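PDB 1AE9: integrase, which catalyses the site-specific recombination that integrates phage lambda DNA into the host genome and, together with excisionase, excises it again. Local coordinates for residues M27-V32 against T94-T99; T33-G38 against I64-A69; C41-S46 against L53-S58; L137-Y142 against K149-L154. All coordinates share one frame; numbering follows the deposited sequence.

Interaction 1: M27-V32 against T94-T99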
loop_
_atom_site.group_PDB
_atom_site.type_symbol
_atom_site.label_atom_id
_atom_site.label_comp_id
_atom_site.label_asym_id
_atom_site.label_seq_id
_atom_site.Cartn_x
_atom_site.Cartn_y
_atom_site.Cartn_z
ATOM N N MET A 27 18.165 6.158 2.463
ATOM C CA MET A 27 18.760 6.708 1.234
ATOM C C MET A 27 20.189 6.195 1.064
ATOM O O MET A 27 20.570 5.718 -0.013
ATOM C CB MET A 27 18.759 8.245 1.247
ATOM C CG MET A 27 17.400 8.875 0.945
ATOM S SD MET A 27 17.349 10.662 1.171
ATOM C CE MET A 27 18.464 11.178 -0.188
ATOM N N GLU A 28 20.970 6.264 2.138
ATOM C CA GLU A 28 22.348 5.795 2.097
ATOM C C GLU A 28 22.415 4.301 1.798
ATOM O O GLU A 28 23.195 3.862 0.946
ATOM C CB GLU A 28 23.046 6.085 3.417
ATOM C CG GLU A 28 23.313 7.552 3.652
ATOM C CD GLU A 28 23.980 7.824 4.987
ATOM O OE1 GLU A 28 24.075 6.902 5.823
ATOM O OE2 GLU A 28 24.402 8.978 5.208
ATOM N N LEU A 29 21.570 3.525 2.470
ATOM C CA LEU A 29 21.548 2.082 2.279
ATOM C C LEU A 29 21.138 1.711 0.847
ATOM O O LEU A 29 21.660 0.762 0.268
ATOM C CB LEU A 29 20.624 1.432 3.315
ATOM C CG LEU A 29 21.001 0.032 3.806
ATOM C CD1 LEU A 29 22.354 0.070 4.522
ATOM C CD2 LEU A 29 19.921 -0.490 4.751
ATOM N N ALA A 30 20.235 2.484 0.257
ATOM C CA ALA A 30 19.786 2.231 -1.105
ATOM C C ALA A 30 20.920 2.422 -2.113
ATOM O O ALA A 30 21.058 1.636 -3.056
ATOM C CB ALA A 30 18.629 3.153 -1.452
ATOM N N VAL A 31 21.719 3.470 -1.921
ATOM C CA VAL A 31 22.828 3.762 -2.830
ATOM C C VAL A 31 24.027 2.831 -2.639
ATOM O O VAL A 31 24.598 2.359 -3.612
ATOM C CB VAL A 31 23.282 5.259 -2.740
ATOM C CG1 VAL A 31 24.497 5.515 -3.646
ATOM C CG2 VAL A 31 22.131 6.185 -3.157
ATOM N N VAL A 32 24.386 2.528 -1.399
ATOM C CA VAL A 32 25.533 1.663 -1.165
ATOM C C VAL A 32 25.280 0.161 -1.405
ATOM O O VAL A 32 26.222 -0.588 -1.675
ATOM C CB VAL A 32 26.180 1.936 0.229
ATOM C CG1 VAL A 32 25.395 1.279 1.348
ATOM C CG2 VAL A 32 27.630 1.486 0.240
ATOM N N THR A 94 14.467 -5.001 11.996
ATOM C CA THR A 94 14.779 -4.731 10.600
ATOM C C THR A 94 15.848 -3.632 10.617
ATOM O O THR A 94 15.834 -2.764 11.495
ATOM C CB THR A 94 13.526 -4.270 9.806
ATOM O OG1 THR A 94 12.819 -3.253 10.535
ATOM C CG2 THR A 94 12.607 -5.449 9.539
ATOM N N ILE A 95 16.802 -3.699 9.697
ATOM C CA ILE A 95 17.875 -2.707 9.640
ATOM C C ILE A 95 17.307 -1.283 9.521
ATOM O O ILE A 95 17.770 -0.360 10.199
ATOM C CB ILE A 95 18.857 -3.042 8.509
ATOM C CG1 ILE A 95 19.524 -4.392 8.817
ATOM C CG2 ILE A 95 19.882 -1.927 8.344
ATOM C CD1 ILE A 95 20.456 -4.916 7.740
ATOM N N ILE A 96 16.313 -1.117 8.651
ATOM C CA ILE A 96 15.619 0.158 8.467
ATOM C C ILE A 96 14.342 -0.032 9.293
ATOM O O ILE A 96 13.652 -1.037 9.136
ATOM C CB ILE A 96 15.244 0.402 6.971
ATOM C CG1 ILE A 96 16.505 0.611 6.140
ATOM C CG2 ILE A 96 14.405 1.642 6.832
ATOM C CD1 ILE A 96 17.413 1.692 6.702
ATOM N N ALA A 97 14.059 0.897 10.202
ATOM C CA ALA A 97 12.874 0.812 11.059
ATOM C C ALA A 97 12.424 2.215 11.457
ATOM O O ALA A 97 13.190 3.175 11.343
ATOM C CB ALA A 97 13.186 -0.032 12.319
ATOM N N SER A 98 11.182 2.338 11.910
ATOM C CA SER A 98 10.645 3.630 12.323
ATOM C C SER A 98 11.154 4.001 13.709
ATOM O O SER A 98 11.820 3.205 14.366
ATOM C CB SER A 98 9.119 3.578 12.354
ATOM O OG SER A 98 8.666 2.766 13.431
ATOM N N THR A 99 10.756 5.177 14.181
ATOM C CA THR A 99 11.139 5.669 15.502
ATOM C C THR A 99 10.630 4.742 16.601
ATOM O O THR A 99 11.104 4.790 17.731
ATOM C CB THR A 99 10.537 7.059 15.759
ATOM O OG1 THR A 99 10.569 7.824 14.544
ATOM C CG2 THR A 99 11.336 7.792 16.821
#
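L29 meets I95 and I96 through saturated carbon alone: no ring, amide or guanidinium group enters the contact, so it has neither faces nor edges of side-chain planes to match. The one flat group with a defined approach is the peptide carbonyl of I96 in the receiving loop. T94 OG1 donates to I96 O at 2.7 Å from above the carbonyl plane, 35° out of it, and this short bond ties the start of the turn that offers the two isoleucines to the helix.

A single methyl does the touching on the helix side. L29 CD2 lies 3.8 Å from I96 CG1 and 3.9 Å from I96 CD1, so it rests along the outer arm of I96 rather than on its branch point. L29 and I96 overlap alongside, pointing opposite ways. The same methyl is 3.9 Å from I95 CG2, the branch of I95 that is set anti to its own backbone nitrogen. L29 therefore sits against both isoleucines at once, with chi1 at -147°, clearly displaced from a staggered value. All three residues are buried, and the surface they share amounts to 100 Å², a small apolar joint.

In the helical core of the tyrosine recombinase catalytic domain, the joint connects helix 21-33 to the loop between helices 79-90 and 106-120. Helix 79-90 completes it: T82 packs on L29, L83 on I95 and C86 on I96, while E28 forms a salt bridge with K85. Elsewhere on helix 21-33, M27, A30 and V31 pack on L134 of helix 133-145.

Interaction 2: T33-G38 against I64-A69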
loop_
_atom_site.group_PDB
_atom_site.type_symbol
_atom_site.label_atom_id
_atom_site.label_comp_id
_atom_site.label_asym_id
_atom_site.label_seq_id
_atom_site.Cartn_x
_atom_site.Cartn_y
_atom_site.Cartn_z
ATOM N N THR A 33 24.028 -0.293 -1.304
ATOM C CA THR A 33 23.733 -1.710 -1.547
ATOM C C THR A 33 23.105 -1.936 -2.922
ATOM O O THR A 33 23.101 -3.060 -3.427
ATOM C CB THR A 33 22.778 -2.341 -0.485
ATOM O OG1 THR A 33 21.454 -1.815 -0.646
ATOM C CG2 THR A 33 23.269 -2.082 0.936
ATOM N N GLY A 34 22.545 -0.877 -3.507
ATOM C CA GLY A 34 21.903 -0.984 -4.807
ATOM C C GLY A 34 20.642 -1.847 -4.847
ATOM O O GLY A 34 20.147 -2.172 -5.936
ATOM N N GLN A 35 20.092 -2.193 -3.680
ATOM C CA GLN A 35 18.901 -3.041 -3.621
ATOM C C GLN A 35 17.570 -2.303 -3.767
ATOM O O GLN A 35 17.449 -1.131 -3.395
ATOM C CB GLN A 35 18.915 -3.880 -2.338
ATOM C CG GLN A 35 20.140 -4.804 -2.213
ATOM C CD GLN A 35 20.397 -5.612 -3.483
ATOM O OE1 GLN A 35 19.559 -6.416 -3.913
ATOM N NE2 GLN A 35 21.543 -5.381 -4.105
ATOM N N ARG A 36 16.584 -2.980 -4.353
ATOM C CA ARG A 36 15.256 -2.405 -4.545
ATOM C C ARG A 36 14.693 -2.058 -3.170
ATOM O O ARG A 36 15.004 -2.738 -2.186
ATOM C CB ARG A 36 14.337 -3.407 -5.231
ATOM C CG ARG A 36 14.756 -3.790 -6.648
ATOM C CD ARG A 36 13.704 -4.690 -7.273
ATOM N NE ARG A 36 14.046 -5.145 -8.619
ATOM C CZ ARG A 36 14.894 -6.134 -8.889
ATOM N NH1 ARG A 36 15.515 -6.787 -7.911
ATOM N NH2 ARG A 36 15.095 -6.500 -10.148
ATOM N N VAL A 37 13.838 -1.036 -3.106
ATOM C CA VAL A 37 13.261 -0.588 -1.842
ATOM C C VAL A 37 12.523 -1.699 -1.079
ATOM O O VAL A 37 12.635 -1.786 0.157
ATOM C CB VAL A 37 12.380 0.694 -2.019
ATOM C CG1 VAL A 37 11.158 0.412 -2.888
ATOM C CG2 VAL A 37 11.983 1.265 -0.649
ATOM N N GLY A 38 11.844 -2.585 -1.813
ATOM C CA GLY A 38 11.138 -3.691 -1.182
ATOM C C GLY A 38 12.112 -4.539 -0.388
ATOM O O GLY A 38 11.832 -4.944 0.744
ATOM N N ILE A 64 22.197 -13.002 -3.160
ATOM C CA ILE A 64 23.547 -12.441 -3.151
ATOM C C ILE A 64 24.060 -12.155 -1.749
ATOM O O ILE A 64 23.280 -11.910 -0.827
ATOM C CB ILE A 64 23.617 -11.126 -3.974
ATOM C CG1 ILE A 64 22.657 -10.081 -3.400
ATOM C CG2 ILE A 64 23.260 -11.386 -5.427
ATOM C CD1 ILE A 64 22.687 -8.765 -4.144
ATOM N N ALA A 65 25.377 -12.217 -1.584
ATOM C CA ALA A 65 26.009 -11.933 -0.301
ATOM C C ALA A 65 26.799 -10.642 -0.519
ATOM O O ALA A 65 27.778 -10.628 -1.274
ATOM C CB ALA A 65 26.939 -13.081 0.102
ATOM N N ILE A 66 26.341 -9.555 0.102
ATOM C CA ILE A 66 26.970 -8.244 -0.057
ATOM C C ILE A 66 27.998 -7.946 1.032
ATOM O O ILE A 66 27.675 -7.961 2.221
ATOM C CB ILE A 66 25.904 -7.101 -0.069
ATOM C CG1 ILE A 66 24.762 -7.435 -1.040
ATOM C CG2 ILE A 66 26.551 -5.785 -0.499
ATOM C CD1 ILE A 66 23.617 -6.425 -1.028
ATOM N N PRO A 67 29.257 -7.681 0.641
ATOM C CA PRO A 67 30.276 -7.386 1.652
ATOM C C PRO A 67 29.985 -6.034 2.288
ATOM O O PRO A 67 29.773 -5.045 1.578
ATOM C CB PRO A 67 31.575 -7.387 0.837
ATOM C CG PRO A 67 31.134 -6.923 -0.521
ATOM C CD PRO A 67 29.827 -7.658 -0.720
ATOM N N THR A 68 29.956 -5.993 3.619
ATOM C CA THR A 68 29.663 -4.758 4.337
ATOM C C THR A 68 30.796 -3.732 4.307
ATOM O O THR A 68 30.674 -2.639 4.858
ATOM C CB THR A 68 29.270 -5.036 5.789
ATOM O OG1 THR A 68 30.315 -5.776 6.431
ATOM C CG2 THR A 68 27.971 -5.831 5.846
ATOM N N ALA A 69 31.895 -4.084 3.656
ATOM C CA ALA A 69 33.033 -3.188 3.543
ATOM C C ALA A 69 32.860 -2.193 2.393
ATOM O O ALA A 69 33.684 -1.291 2.219
ATOM C CB ALA A 69 34.301 -3.994 3.348
#
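I66, Q35 and I64 bury the most surface, the two isoleucines of strand 63-67 meeting the folded side chain of a glutamine in the turn after helix 21-33. Q35 is bent at chi2 (-48°), which curls its amide back toward the turn it springs from. NE2 donates to T33 O at 2.9 Å, with an N-H...O angle of 159° and the acceptor close to the amide plane of Q35.

The isoleucines come at this amide from the strand side, their terminal methyls leading. I64 CD1 is 3.6 Å from Q35 NE2 and 3.9 Å from Q35 OE1, spanning both ends of the amide. I66 CD1 lies 3.9 Å from Q35 NE2 and 4.0 Å from Q35 CG, and reaches T33 CB at 4.2 Å. Both isoleucines are extended beyond CG1, which carries CD1 out from the sheet. G34, with positive phi, is the first residue past helix 21-33; R36 stands at the N-cap of helix 37-42. A weak bond from Q35 N to T33 OG1 closes an ST turn between these helices, and OG1 is also hydrogen-bonded to L29 O.

Two partners beyond the segments add to the grip on the Q35 amide: NE2 bonds L154 O, and OE1 accepts from Q57 NE2. In the same turn G34 O accepts from R135 NH1. The buried amide is gripped by three hydrogen bonds that fix its rotation, and the methyls pressing on it offer no polar competition. Bonds of this kind would be expected to keep the turn before R36, which like R135 is a predicted active-site arginine, in one shape.

Interaction 3: C41-S46 against L53-S58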
loop_
_atom_site.group_PDB
_atom_site.type_symbol
_atom_site.label_atom_id
_atom_site.label_comp_id
_atom_site.label_asym_id
_atom_site.label_seq_id
_atom_site.Cartn_x
_atom_site.Cartn_y
_atom_site.Cartn_z
ATOM N N CYS A 41 13.553 -2.733 2.849
ATOM C CA CYS A 41 12.583 -2.821 3.937
ATOM C C CYS A 41 12.517 -4.209 4.598
ATOM O O CYS A 41 12.083 -4.331 5.743
ATOM C CB CYS A 41 11.201 -2.384 3.442
ATOM S SG CYS A 41 11.099 -0.619 3.026
ATOM N N GLU A 42 12.989 -5.241 3.894
ATOM C CA GLU A 42 12.985 -6.612 4.409
ATOM C C GLU A 42 14.253 -7.014 5.188
ATOM O O GLU A 42 14.208 -7.909 6.041
ATOM C CB GLU A 42 12.747 -7.602 3.260
ATOM C CG GLU A 42 11.333 -7.570 2.675
ATOM C CD GLU A 42 10.269 -7.923 3.706
ATOM O OE1 GLU A 42 10.397 -8.992 4.350
ATOM O OE2 GLU A 42 9.311 -7.134 3.879
ATOM N N MET A 43 15.364 -6.327 4.924
ATOM C CA MET A 43 16.647 -6.607 5.574
ATOM C C MET A 43 16.583 -6.613 7.092
ATOM O O MET A 43 16.027 -5.695 7.697
ATOM C CB MET A 43 17.697 -5.581 5.135
ATOM C CG MET A 43 17.960 -5.561 3.647
ATOM S SD MET A 43 19.115 -4.273 3.212
ATOM C CE MET A 43 19.374 -4.657 1.504
ATOM N N LYS A 44 17.193 -7.627 7.701
ATOM C CA LYS A 44 17.228 -7.759 9.154
ATOM C C LYS A 44 18.661 -7.969 9.610
ATOM O O LYS A 44 19.512 -8.373 8.824
ATOM C CB LYS A 44 16.376 -8.941 9.622
ATOM C CG LYS A 44 14.899 -8.837 9.278
ATOM C CD LYS A 44 14.089 -9.936 9.968
ATOM C CE LYS A 44 14.771 -11.307 9.843
ATOM N NZ LYS A 44 15.053 -11.728 8.433
ATOM N N TRP A 45 18.921 -7.708 10.888
ATOM C CA TRP A 45 20.260 -7.873 11.451
ATOM C C TRP A 45 20.750 -9.321 11.372
ATOM O O TRP A 45 21.944 -9.563 11.225
ATOM C CB TRP A 45 20.308 -7.349 12.887
ATOM C CG TRP A 45 20.009 -5.884 12.964
ATOM C CD1 TRP A 45 18.880 -5.302 13.462
ATOM C CD2 TRP A 45 20.826 -4.816 12.459
ATOM N NE1 TRP A 45 18.937 -3.940 13.287
ATOM C CE2 TRP A 45 20.120 -3.615 12.674
ATOM C CE3 TRP A 45 22.087 -4.763 11.839
ATOM C CZ2 TRP A 45 20.627 -2.365 12.289
ATOM C CZ3 TRP A 45 22.591 -3.523 11.457
ATOM C CH2 TRP A 45 21.861 -2.341 11.684
ATOM N N SER A 46 19.823 -10.275 11.421
ATOM C CA SER A 46 20.176 -11.689 11.320
ATOM C C SER A 46 20.677 -12.067 9.919
ATOM O O SER A 46 21.190 -13.171 9.709
ATOM C CB SER A 46 18.975 -12.554 11.705
ATOM O OG SER A 46 17.784 -12.075 11.105
ATOM N N LEU A 53 26.079 -9.221 4.133
ATOM C CA LEU A 53 24.635 -9.018 4.239
ATOM C C LEU A 53 24.001 -9.886 3.157
ATOM O O LEU A 53 24.207 -9.660 1.962
ATOM C CB LEU A 53 24.274 -7.540 4.029
ATOM C CG LEU A 53 22.797 -7.166 3.821
ATOM C CD1 LEU A 53 21.948 -7.551 5.017
ATOM C CD2 LEU A 53 22.684 -5.682 3.551
ATOM N N TYR A 54 23.293 -10.925 3.590
ATOM C CA TYR A 54 22.639 -11.866 2.684
ATOM C C TYR A 54 21.285 -11.346 2.245
ATOM O O TYR A 54 20.439 -11.032 3.073
ATOM C CB TYR A 54 22.501 -13.240 3.353
ATOM C CG TYR A 54 23.826 -13.953 3.488
ATOM C CD1 TYR A 54 24.734 -13.594 4.480
ATOM C CD2 TYR A 54 24.200 -14.936 2.578
ATOM C CE1 TYR A 54 25.986 -14.189 4.556
ATOM C CE2 TYR A 54 25.448 -15.537 2.644
ATOM C CZ TYR A 54 26.336 -15.158 3.633
ATOM O OH TYR A 54 27.581 -15.738 3.681
ATOM N N VAL A 55 21.081 -11.278 0.937
ATOM C CA VAL A 55 19.840 -10.769 0.385
ATOM C C VAL A 55 19.232 -11.676 -0.673
ATOM O O VAL A 55 19.907 -12.060 -1.638
ATOM C CB VAL A 55 20.073 -9.369 -0.277
ATOM C CG1 VAL A 55 18.833 -8.908 -1.037
ATOM C CG2 VAL A 55 20.468 -8.338 0.778
ATOM N N GLU A 56 17.982 -12.074 -0.464
ATOM C CA GLU A 56 17.280 -12.840 -1.481
ATOM C C GLU A 56 16.253 -11.854 -2.000
ATOM O O GLU A 56 15.332 -11.460 -1.280
ATOM C CB GLU A 56 16.556 -14.072 -0.957
ATOM C CG GLU A 56 15.781 -14.720 -2.107
ATOM C CD GLU A 56 15.088 -16.014 -1.754
ATOM O OE1 GLU A 56 15.365 -16.584 -0.683
ATOM O OE2 GLU A 56 14.260 -16.465 -2.570
ATOM N N GLN A 57 16.427 -11.420 -3.234
ATOM C CA GLN A 57 15.523 -10.456 -3.814
ATOM C C GLN A 57 14.122 -11.032 -3.910
ATOM O O GLN A 57 13.909 -12.103 -4.489
ATOM C CB GLN A 57 16.061 -9.999 -5.163
ATOM C CG GLN A 57 17.494 -9.449 -5.049
ATOM C CD GLN A 57 17.989 -8.828 -6.329
ATOM O OE1 GLN A 57 17.451 -9.089 -7.406
ATOM N NE2 GLN A 57 18.998 -7.978 -6.220
ATOM N N SER A 58 13.173 -10.306 -3.323
ATOM C CA SER A 58 11.768 -10.692 -3.268
ATOM C C SER A 58 11.137 -10.950 -4.630
ATOM O O SER A 58 10.412 -11.927 -4.816
ATOM C CB SER A 58 10.957 -9.613 -2.528
ATOM O OG SER A 58 11.402 -9.445 -1.189
#
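M43 lies across L53 and V55, joining the chain just after helix 37-42 to strand 52-56 of the mixed sheet in the tyrosine recombinase catalytic domain. From M43 the chain runs on through a short 3-10 turn to strand 48-49, which pairs antiparallel with 52-56.

Chi1 of M43 (-60°) puts CG beside the backbone nitrogen, and beyond CG the chain is fully extended. CB and CG act as a stalk that carries the thioether out to the strand. SD is the first atom to touch, 3.9 Å from L53 CD2, and the two side chains cross at about a right angle. CE touches both strand residues, 4.0 Å from L53 CD2 and 3.9 Å from V55 CG2. The methionine tip thus follows the strand from one residue to the next but one, both of which face the same side of the sheet. Q35 and I95 also pack on M43, and the intervening Y54 meets W174 edge to face.

A second, looser contact joins E42 and S58 near a subunit boundary. E42 OE1 forms a salt bridge with R115 of the second subunit, and S58 OG bonds K118 of that subunit. The two residues themselves merely approach each other, no closer than the 4.3 Å between E42 CG and S58 OG.

Interaction 4: L137-Y142 against K149-L154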
loop_
_atom_site.group_PDB
_atom_site.type_symbol
_atom_site.label_atom_id
_atom_site.label_comp_id
_atom_site.label_asym_id
_atom_site.label_seq_id
_atom_site.Cartn_x
_atom_site.Cartn_y
_atom_site.Cartn_z
ATOM N N LEU A 137 21.103 5.149 -9.629
ATOM C CA LEU A 137 22.225 5.988 -9.220
ATOM C C LEU A 137 23.341 5.090 -8.694
ATOM O O LEU A 137 24.500 5.246 -9.083
ATOM C CB LEU A 137 21.802 7.022 -8.168
ATOM C CG LEU A 137 22.901 7.934 -7.591
ATOM C CD1 LEU A 137 23.624 8.693 -8.691
ATOM C CD2 LEU A 137 22.302 8.897 -6.594
ATOM N N SER A 138 22.982 4.134 -7.840
ATOM C CA SER A 138 23.930 3.171 -7.279
ATOM C C SER A 138 24.711 2.491 -8.416
ATOM O O SER A 138 25.935 2.383 -8.364
ATOM C CB SER A 138 23.167 2.107 -6.476
ATOM O OG SER A 138 24.035 1.120 -5.940
ATOM N N ALA A 139 23.994 2.026 -9.432
ATOM C CA ALA A 139 24.612 1.359 -10.574
ATOM C C ALA A 139 25.615 2.253 -11.312
ATOM O O ALA A 139 26.742 1.829 -11.552
ATOM C CB ALA A 139 23.536 0.856 -11.540
ATOM N N ARG A 140 25.213 3.478 -11.664
ATOM C CA ARG A 140 26.095 4.412 -12.380
ATOM C C ARG A 140 27.332 4.778 -11.566
ATOM O O ARG A 140 28.439 4.857 -12.106
ATOM C CB ARG A 140 25.345 5.681 -12.799
ATOM C CG ARG A 140 24.209 5.435 -13.787
ATOM C CD ARG A 140 23.631 6.737 -14.344
ATOM N NE ARG A 140 23.187 7.664 -13.300
ATOM C CZ ARG A 140 21.945 7.732 -12.817
ATOM N NH1 ARG A 140 20.994 6.926 -13.276
ATOM N NH2 ARG A 140 21.653 8.613 -11.874
ATOM N N LEU A 141 27.160 4.984 -10.265
ATOM C CA LEU A 141 28.286 5.316 -9.409
ATOM C C LEU A 141 29.248 4.135 -9.273
ATOM O O LEU A 141 30.466 4.325 -9.291
ATOM C CB LEU A 141 27.810 5.765 -8.024
ATOM C CG LEU A 141 27.005 7.071 -7.945
ATOM C CD1 LEU A 141 26.685 7.392 -6.484
ATOM C CD2 LEU A 141 27.799 8.219 -8.568
ATOM N N TYR A 142 28.704 2.926 -9.113
ATOM C CA TYR A 142 29.516 1.710 -8.981
ATOM C C TYR A 142 30.198 1.318 -10.287
ATOM O O TYR A 142 31.293 0.759 -10.275
ATOM C CB TYR A 142 28.679 0.538 -8.444
ATOM C CG TYR A 142 28.663 0.464 -6.930
ATOM C CD1 TYR A 142 29.841 0.612 -6.201
ATOM C CD2 TYR A 142 27.474 0.254 -6.227
ATOM C CE1 TYR A 142 29.842 0.553 -4.811
ATOM C CE2 TYR A 142 27.466 0.197 -4.837
ATOM C CZ TYR A 142 28.655 0.344 -4.139
ATOM O OH TYR A 142 28.678 0.264 -2.769
ATOM N N LYS A 149 30.543 -4.648 -14.533
ATOM C CA LYS A 149 30.318 -6.036 -14.125
ATOM C C LYS A 149 29.903 -6.099 -12.660
ATOM O O LYS A 149 28.991 -6.849 -12.294
ATOM C CB LYS A 149 31.581 -6.873 -14.354
ATOM N N PHE A 150 30.584 -5.315 -11.827
ATOM C CA PHE A 150 30.288 -5.265 -10.399
ATOM C C PHE A 150 28.860 -4.765 -10.171
ATOM O O PHE A 150 28.094 -5.383 -9.436
ATOM C CB PHE A 150 31.283 -4.357 -9.665
ATOM C CG PHE A 150 30.977 -4.184 -8.202
ATOM C CD1 PHE A 150 31.491 -5.072 -7.260
ATOM C CD2 PHE A 150 30.138 -3.159 -7.768
ATOM C CE1 PHE A 150 31.170 -4.942 -5.908
ATOM C CE2 PHE A 150 29.813 -3.023 -6.429
ATOM C CZ PHE A 150 30.328 -3.915 -5.492
ATOM N N ALA A 151 28.512 -3.651 -10.812
ATOM C CA ALA A 151 27.182 -3.064 -10.687
ATOM C C ALA A 151 26.081 -4.052 -11.067
ATOM O O ALA A 151 25.131 -4.244 -10.306
ATOM C CB ALA A 151 27.078 -1.797 -11.532
ATOM N N GLN A 152 26.209 -4.686 -12.233
ATOM C CA GLN A 152 25.210 -5.657 -12.679
ATOM C C GLN A 152 25.104 -6.805 -11.684
ATOM O O GLN A 152 24.023 -7.324 -11.426
ATOM C CB GLN A 152 25.538 -6.188 -14.078
ATOM C CG GLN A 152 25.406 -5.147 -15.186
ATOM C CD GLN A 152 24.074 -4.411 -15.158
ATOM O OE1 GLN A 152 23.039 -4.943 -15.575
ATOM N NE2 GLN A 152 24.092 -3.183 -14.655
ATOM N N HIS A 153 26.234 -7.161 -11.090
ATOM C CA HIS A 153 26.277 -8.226 -10.100
ATOM C C HIS A 153 25.507 -7.828 -8.844
ATOM O O HIS A 153 24.659 -8.578 -8.355
ATOM C CB HIS A 153 27.725 -8.521 -9.722
ATOM C CG HIS A 153 28.144 -9.922 -10.019
ATOM N ND1 HIS A 153 28.347 -10.380 -11.305
ATOM C CD2 HIS A 153 28.364 -10.976 -9.202
ATOM C CE1 HIS A 153 28.669 -11.660 -11.267
ATOM N NE2 HIS A 153 28.686 -12.046 -10.002
ATOM N N LEU A 154 25.809 -6.638 -8.337
ATOM C CA LEU A 154 25.173 -6.112 -7.139
ATOM C C LEU A 154 23.663 -5.936 -7.328
ATOM O O LEU A 154 22.871 -6.324 -6.465
ATOM C CB LEU A 154 25.826 -4.783 -6.754
ATOM C CG LEU A 154 25.465 -4.185 -5.392
ATOM C CD1 LEU A 154 25.908 -5.124 -4.270
ATOM C CD2 LEU A 154 26.115 -2.813 -5.238
#
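An antiparallel helical hairpin brings A139 and Y142 of helix 133-145 against F150, A151 and L154 of helix 148-155. Its short segments run at 152° to each other, with an axial approach of 8.5 Å. Two small residues permit this closeness: the CA atoms of A139 and A151 are 5.1 Å apart, and A151 CB lies 3.6 Å from A139 O, so a methyl rests directly against the facing backbone.

Beside the alanine pair, Y142 and F150 meet. F150 presents its edge to one face of the tyrosine ring in a T-shaped pair, the centroids 5.1 Å apart and the planes at 62°. The leading atom, F150 CE2, sits 3.6 Å from Y142 CD1, above the plane but displaced toward the rim. With CG anti to the backbone nitrogen (chi1 176°), the F150 ring is turned toward Y142. L154 CD2 presses obliquely on another part of the ring, only 3.3 Å from Y142 CE2, a tight approach for two carbons. A151 CB also backs the root of the tyrosine at Y142 CB.

S138 OG donates to V31 O, as Y142 OH does to V32 O near the end of helix 21-33; Q152 OE1 pairs with H157, a predicted active-site residue. Chemically the interface divides its labour: the side chains that meet across the hairpin are apolar or aromatic, the polar atom at the alanine contact is the backbone oxygen of A139, and the buried phenol oxygen finds its partner on a third helix. The tyrosine ring is consequently packed from the helix 148-155 side by F150 and L154 and held at its far end by its hydroxyl.

Interaction 2 contains R36, and the other three are centred about 8 to 11 Å from its centre. Interactions 2 and 3 are closest, on neighbouring strands; Q35 OE1 and Q57 NE2 join them at 2.8 Å. Interaction 4 meets interaction 2 through Q35 NE2 and L154 O, 2.9 Å apart, and interaction 1 through V31 O and S138 OG at 2.7 Å. Interaction 3 reaches the loop of interaction 1 by I95 N to M43 O, 2.9 Å. The predicted active-site arginine R135 has its side chain about 5 Å from that of Q35 and 6 Å from that of A139. F166, which replaces the nucleophilic tyrosine here, has its side chain about 9 Å from that of I64.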